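Local coordinates for synergistic-type venom protein S2C4 (Dendroaspis jamesoni kaimosae, PDB 7C28) that probably enhances the toxicity of other venom toxins, as a homodimeric member of the three-finger toxin family, at residues A[20-32]-A[52-65]. Numbering follows the deposited sequence.
Sequences GQKICFKNWKKMG and NGCVKCCNTDKCNK. With SO4 (sulfate ion), chain C.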
loop_
_atom_site.group_PDB
_atom_site.type_symbol
_atom_site.label_atom_id
_atom_site.label_comp_id
_atom_site.label_asym_id
_atom_site.label_seq_id
_atom_site.Cartn_x
_atom_site.Cartn_y
_atom_site.Cartn_z
ATOM N N GLY A 20 -17.669 16.780 3.460
ATOM C CA GLY A 20 -17.679 15.486 4.105
ATOM C C GLY A 20 -16.563 14.536 3.721
ATOM O O GLY A 20 -16.607 13.369 4.119
ATOM N N GLN A 21 -15.572 14.989 2.953
ATOM C CA GLN A 21 -14.426 14.164 2.568
ATOM C C GLN A 21 -13.266 14.585 3.467
ATOM O O GLN A 21 -12.662 15.639 3.259
ATOM C CB GLN A 21 -14.092 14.337 1.088
ATOM C CG GLN A 21 -15.177 13.861 0.131
ATOM C CD GLN A 21 -14.793 14.041 -1.332
ATOM O OE1 GLN A 21 -14.250 15.079 -1.724
ATOM N NE2 GLN A 21 -15.072 13.029 -2.145
ATOM N N LYS A 22 -12.946 13.761 4.467
ATOM C CA LYS A 22 -11.953 14.143 5.469
ATOM C C LYS A 22 -10.722 13.240 5.470
ATOM O O LYS A 22 -9.983 13.215 6.457
ATOM C CB LYS A 22 -12.594 14.162 6.859
ATOM C CG LYS A 22 -13.985 14.788 6.891
ATOM C CD LYS A 22 -14.626 14.683 8.272
ATOM C CE LYS A 22 -15.755 15.697 8.433
ATOM N NZ LYS A 22 -16.766 15.287 9.448
ATOM N N ILE A 23 -10.472 12.516 4.380
ATOM C CA ILE A 23 -9.341 11.601 4.277
ATOM C C ILE A 23 -8.725 11.736 2.886
ATOM O O ILE A 23 -9.444 11.890 1.894
ATOM C CB ILE A 23 -9.785 10.140 4.538
ATOM C CG1 ILE A 23 -10.519 10.004 5.876
ATOM C CG2 ILE A 23 -8.611 9.183 4.467
ATOM C CD1 ILE A 23 -9.638 10.157 7.089
ATOM N N CYS A 24 -7.398 11.672 2.808
ATOM C CA CYS A 24 -6.701 11.460 1.543
ATOM C C CYS A 24 -6.325 9.987 1.435
ATOM O O CYS A 24 -6.115 9.314 2.447
ATOM C CB CYS A 24 -5.438 12.313 1.413
ATOM S SG CYS A 24 -5.589 14.078 1.746
ATOM N N PHE A 25 -6.253 9.481 0.200
ATOM C CA PHE A 25 -5.931 8.077 -0.021
ATOM C C PHE A 25 -4.862 7.908 -1.091
ATOM O O PHE A 25 -4.694 8.750 -1.976
ATOM C CB PHE A 25 -7.183 7.258 -0.412
ATOM C CG PHE A 25 -7.662 7.498 -1.822
ATOM C CD1 PHE A 25 -7.154 6.760 -2.887
ATOM C CD2 PHE A 25 -8.636 8.447 -2.079
ATOM C CE1 PHE A 25 -7.596 6.982 -4.179
ATOM C CE2 PHE A 25 -9.083 8.672 -3.369
ATOM C CZ PHE A 25 -8.561 7.933 -4.421
ATOM N N LYS A 26 -4.131 6.801 -0.973
ATOM C CA LYS A 26 -3.304 6.235 -2.029
ATOM C C LYS A 26 -3.760 4.804 -2.277
ATOM O O LYS A 26 -4.039 4.069 -1.326
ATOM C CB LYS A 26 -1.821 6.250 -1.648
ATOM C CG LYS A 26 -1.294 7.600 -1.219
ATOM C CD LYS A 26 0.130 7.488 -0.720
ATOM C CE LYS A 26 1.084 7.183 -1.868
ATOM N NZ LYS A 26 2.504 7.342 -1.453
ATOM N N ASN A 27 -3.848 4.406 -3.547
ATOM C CA ASN A 27 -4.327 3.073 -3.912
ATOM C C ASN A 27 -3.405 2.463 -4.963
ATOM O O ASN A 27 -3.336 2.954 -6.091
ATOM C CB ASN A 27 -5.764 3.130 -4.426
ATOM C CG ASN A 27 -6.437 1.769 -4.433
ATOM O OD1 ASN A 27 -5.774 0.729 -4.500
ATOM N ND2 ASN A 27 -7.766 1.769 -4.361
ATOM N N TRP A 28 -2.719 1.382 -4.601
ATOM C CA TRP A 28 -1.799 0.695 -5.502
ATOM C C TRP A 28 -2.587 -0.320 -6.328
ATOM O O TRP A 28 -3.071 -1.322 -5.791
ATOM C CB TRP A 28 -0.684 0.009 -4.714
ATOM C CG TRP A 28 0.484 0.891 -4.332
ATOM C CD1 TRP A 28 1.701 0.965 -4.957
ATOM C CD2 TRP A 28 0.553 1.795 -3.220
ATOM N NE1 TRP A 28 2.513 1.869 -4.310
ATOM C CE2 TRP A 28 1.833 2.391 -3.241
ATOM C CE3 TRP A 28 -0.345 2.162 -2.211
ATOM C CZ2 TRP A 28 2.233 3.334 -2.292
ATOM C CZ3 TRP A 28 0.055 3.098 -1.271
ATOM C CH2 TRP A 28 1.331 3.672 -1.319
ATOM N N LYS A 29 -2.741 -0.053 -7.623
ATOM C CA LYS A 29 -3.375 -0.986 -8.549
ATOM C C LYS A 29 -2.328 -1.543 -9.505
ATOM O O LYS A 29 -1.534 -0.785 -10.077
ATOM C CB LYS A 29 -4.525 -0.315 -9.308
ATOM C CG LYS A 29 -5.799 -0.221 -8.460
ATOM C CD LYS A 29 -6.940 0.524 -9.139
ATOM C CE LYS A 29 -8.290 0.014 -8.634
ATOM N NZ LYS A 29 -8.472 0.233 -7.167
ATOM N N LYS A 30 -2.328 -2.869 -9.671
ATOM C CA LYS A 30 -1.248 -3.564 -10.363
ATOM C C LYS A 30 -1.428 -3.517 -11.877
ATOM O O LYS A 30 -2.487 -3.876 -12.397
ATOM C CB LYS A 30 -1.176 -5.011 -9.882
ATOM C CG LYS A 30 0.079 -5.756 -10.287
ATOM C CD LYS A 30 0.120 -7.143 -9.652
ATOM C CE LYS A 30 1.386 -7.901 -10.036
ATOM N NZ LYS A 30 1.549 -9.156 -9.247
ATOM N N MET A 31 -0.379 -3.085 -12.580
ATOM C CA MET A 31 -0.342 -3.090 -14.036
ATOM C C MET A 31 0.558 -4.169 -14.618
ATOM O O MET A 31 0.362 -4.556 -15.773
ATOM C CB MET A 31 0.124 -1.725 -14.566
ATOM C CG MET A 31 -0.730 -0.553 -14.113
ATOM S SD MET A 31 -2.495 -0.852 -14.330
ATOM C CE MET A 31 -2.592 -0.990 -16.112
ATOM N N GLY A 32 1.546 -4.636 -13.861
ATOM C CA GLY A 32 2.451 -5.673 -14.290
ATOM C C GLY A 32 3.408 -5.997 -13.162
ATOM O O GLY A 32 3.298 -5.437 -12.066
ATOM N N ASN A 52 -4.757 -7.833 -4.924
ATOM C CA ASN A 52 -3.348 -7.728 -5.276
ATOM C C ASN A 52 -2.775 -6.333 -5.034
ATOM O O ASN A 52 -1.726 -5.998 -5.596
ATOM C CB ASN A 52 -3.157 -8.126 -6.739
ATOM C CG ASN A 52 -4.052 -7.337 -7.672
ATOM O OD1 ASN A 52 -3.803 -6.160 -7.944
ATOM N ND2 ASN A 52 -5.114 -7.973 -8.151
ATOM N N GLY A 53 -3.451 -5.509 -4.233
ATOM C CA GLY A 53 -3.027 -4.137 -4.018
ATOM C C GLY A 53 -2.739 -3.718 -2.589
ATOM O O GLY A 53 -2.479 -4.553 -1.718
ATOM N N CYS A 54 -2.793 -2.412 -2.342
ATOM C CA CYS A 54 -2.561 -1.857 -1.017
ATOM C C CYS A 54 -3.112 -0.436 -0.988
ATOM O O CYS A 54 -3.139 0.248 -2.014
ATOM C CB CYS A 54 -1.058 -1.879 -0.689
ATOM S SG CYS A 54 -0.577 -1.708 1.054
ATOM N N VAL A 55 -3.552 0.002 0.193
ATOM C CA VAL A 55 -4.159 1.319 0.372
ATOM C C VAL A 55 -3.530 1.978 1.590
ATOM O O VAL A 55 -3.325 1.329 2.622
ATOM C CB VAL A 55 -5.699 1.234 0.528
ATOM C CG1 VAL A 55 -6.270 2.493 1.205
ATOM C CG2 VAL A 55 -6.375 1.022 -0.825
ATOM N N LYS A 56 -3.249 3.274 1.486
ATOM C CA LYS A 56 -2.808 4.062 2.627
ATOM C C LYS A 56 -3.729 5.265 2.756
ATOM O O LYS A 56 -4.006 5.943 1.762
ATOM C CB LYS A 56 -1.346 4.496 2.474
ATOM C CG LYS A 56 -0.927 5.629 3.404
ATOM C CD LYS A 56 0.544 5.985 3.207
ATOM C CE LYS A 56 0.958 7.144 4.091
ATOM N NZ LYS A 56 2.343 7.596 3.773
ATOM N N CYS A 57 -4.219 5.516 3.971
ATOM C CA CYS A 57 -5.140 6.615 4.225
ATOM C C CYS A 57 -4.617 7.496 5.349
ATOM O O CYS A 57 -4.124 6.997 6.364
ATOM C CB CYS A 57 -6.534 6.101 4.603
ATOM S SG CYS A 57 -7.569 5.547 3.224
ATOM N N CYS A 58 -4.728 8.809 5.155
ATOM C CA CYS A 58 -4.191 9.807 6.073
ATOM C C CYS A 58 -5.123 11.014 6.042
ATOM O O CYS A 58 -5.966 11.146 5.151
ATOM C CB CYS A 58 -2.755 10.191 5.714
ATOM S SG CYS A 58 -2.539 10.542 3.984
ATOM N N ASN A 59 -4.982 11.904 7.017
ATOM C CA ASN A 59 -5.899 13.041 7.098
ATOM C C ASN A 59 -5.180 14.341 7.466
ATOM O O ASN A 59 -5.650 15.127 8.289
ATOM C CB ASN A 59 -7.027 12.738 8.088
ATOM C CG ASN A 59 -6.568 12.771 9.539
ATOM O OD1 ASN A 59 -5.405 12.504 9.854
ATOM N ND2 ASN A 59 -7.481 13.138 10.427
ATOM N N THR A 60 -4.050 14.614 6.818
ATOM C CA THR A 60 -3.470 15.950 6.843
ATOM C C THR A 60 -3.157 16.390 5.421
ATOM O O THR A 60 -3.124 15.579 4.494
ATOM C CB THR A 60 -2.195 16.016 7.697
ATOM O OG1 THR A 60 -1.264 15.030 7.238
ATOM C CG2 THR A 60 -2.512 15.777 9.171
ATOM N N ASP A 61 -2.901 17.687 5.268
ATOM C CA ASP A 61 -2.813 18.292 3.943
ATOM C C ASP A 61 -1.689 17.663 3.129
ATOM O O ASP A 61 -0.538 17.618 3.578
ATOM C CB ASP A 61 -2.624 19.805 4.064
ATOM C CG ASP A 61 -3.890 20.514 4.527
ATOM O OD1 ASP A 61 -4.932 20.386 3.851
ATOM O OD2 ASP A 61 -3.849 21.198 5.571
ATOM N N LYS A 62 -2.040 17.149 1.945
ATOM C CA LYS A 62 -1.115 16.499 1.014
ATOM C C LYS A 62 -0.288 15.401 1.669
ATOM O O LYS A 62 0.828 15.114 1.227
ATOM C CB LYS A 62 -0.171 17.529 0.383
ATOM C CG LYS A 62 -0.855 18.644 -0.384
ATOM C CD LYS A 62 0.169 19.608 -0.983
ATOM C CE LYS A 62 -0.428 20.989 -1.210
ATOM N NZ LYS A 62 0.622 22.047 -1.237
ATOM N N CYS A 63 -0.807 14.796 2.736
ATOM C CA CYS A 63 -0.239 13.558 3.261
ATOM C C CYS A 63 -0.043 12.481 2.194
ATOM O O CYS A 63 0.847 11.638 2.330
ATOM C CB CYS A 63 -1.107 13.052 4.410
ATOM S SG CYS A 63 -2.741 12.550 3.934
ATOM N N ASN A 64 -0.876 12.455 1.153
ATOM C CA ASN A 64 -0.881 11.340 0.201
ATOM C C ASN A 64 0.046 11.571 -0.995
ATOM O O ASN A 64 -0.274 11.163 -2.113
ATOM C CB ASN A 64 -2.306 11.057 -0.267
ATOM C CG ASN A 64 -2.859 12.147 -1.165
ATOM O OD1 ASN A 64 -2.550 13.327 -1.005
ATOM N ND2 ASN A 64 -3.670 11.748 -2.133
ATOM N N LYS A 65 1.201 12.204 -0.793
ATOM C CA LYS A 65 2.154 12.478 -1.876
ATOM C C LYS A 65 2.552 11.238 -2.688
ATOM O O LYS A 65 2.938 10.207 -2.137
ATOM C CB LYS A 65 3.419 13.132 -1.312
ATOM C CG LYS A 65 3.231 14.561 -0.836
ATOM C CD LYS A 65 4.385 14.992 0.051
ATOM C CE LYS A 65 4.436 14.154 1.320
ATOM N NZ LYS A 65 5.586 14.514 2.194
HETATM S S SO4 C . 4.703 -8.346 -7.796
HETATM O O1 SO4 C . 5.084 -8.858 -9.109
HETATM O O2 SO4 C . 3.436 -8.943 -7.376
HETATM O O3 SO4 C . 5.735 -8.672 -6.814
HETATM O O4 SO4 C . 4.559 -6.894 -7.870
HETATM O O HOH W 1 2.132 9.309 1.341
HETATM O O HOH W 2 -5.533 -4.195 -9.496
#
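Strands 23-32 and 54-58 pair edge to edge as antiparallel neighbours in the three-stranded sheet, and the C-terminal tail after 54-58 folds back against one face of the pair. Cys24 and Cys58 form a hydrogen-bonded pair, with Cys24 N to Cys58 O at 2.8 Å. Lys26 and Lys56 form the next one. Phe25 and Cys57, and Asn27 and Val55, are the non-hydrogen-bonded pairs. Ile23 CG2 lies 3.7 Å from Cys57 CB, and on the face of Phe25 and Cys57 the CB of Phe25 meets Cys57 SG.

The other face carries Cys24, Lys26 and Trp28, and the tail closes over its Cys24 end. Here Asn64 brings a buried amide against the pair. Its ND2 reaches Phe25 O at 3.2 Å, with the donor above the carbonyl plane but the acceptor near the plane of the amide. Its OD1 accepts from Val4 N, so the amide is held at both ends and ties the tail to the first finger. This is the disulfide-rich core of a three-finger toxin. Cys24 is disulfide-bonded to Cys3, and Cys58 to Cys63; Cys24 CB packs 3.7 Å from Cys63 SG.

Lys26 runs across Asn64, its CG 3.7 Å from Asn64 CB. A bend at chi3 (70°) breaks its otherwise extended chain, and NZ donates a hydrogen bond to Lys65 O at 3.0 Å. A water accepts from Lys56 NZ, more weakly from Lys26 NZ, and donates to Cys63 O, bridging two probably charged amines.

Further along, Cys54 O accepts from Trp28 N and also lies in the indole plane, 3.4 Å from CE3 of Trp28. This end lies at the dimer interface: Cys54 is disulfide-bonded to Cys54 of the second subunit, and Trp28 meets Trp28 and Tyr36 of that subunit.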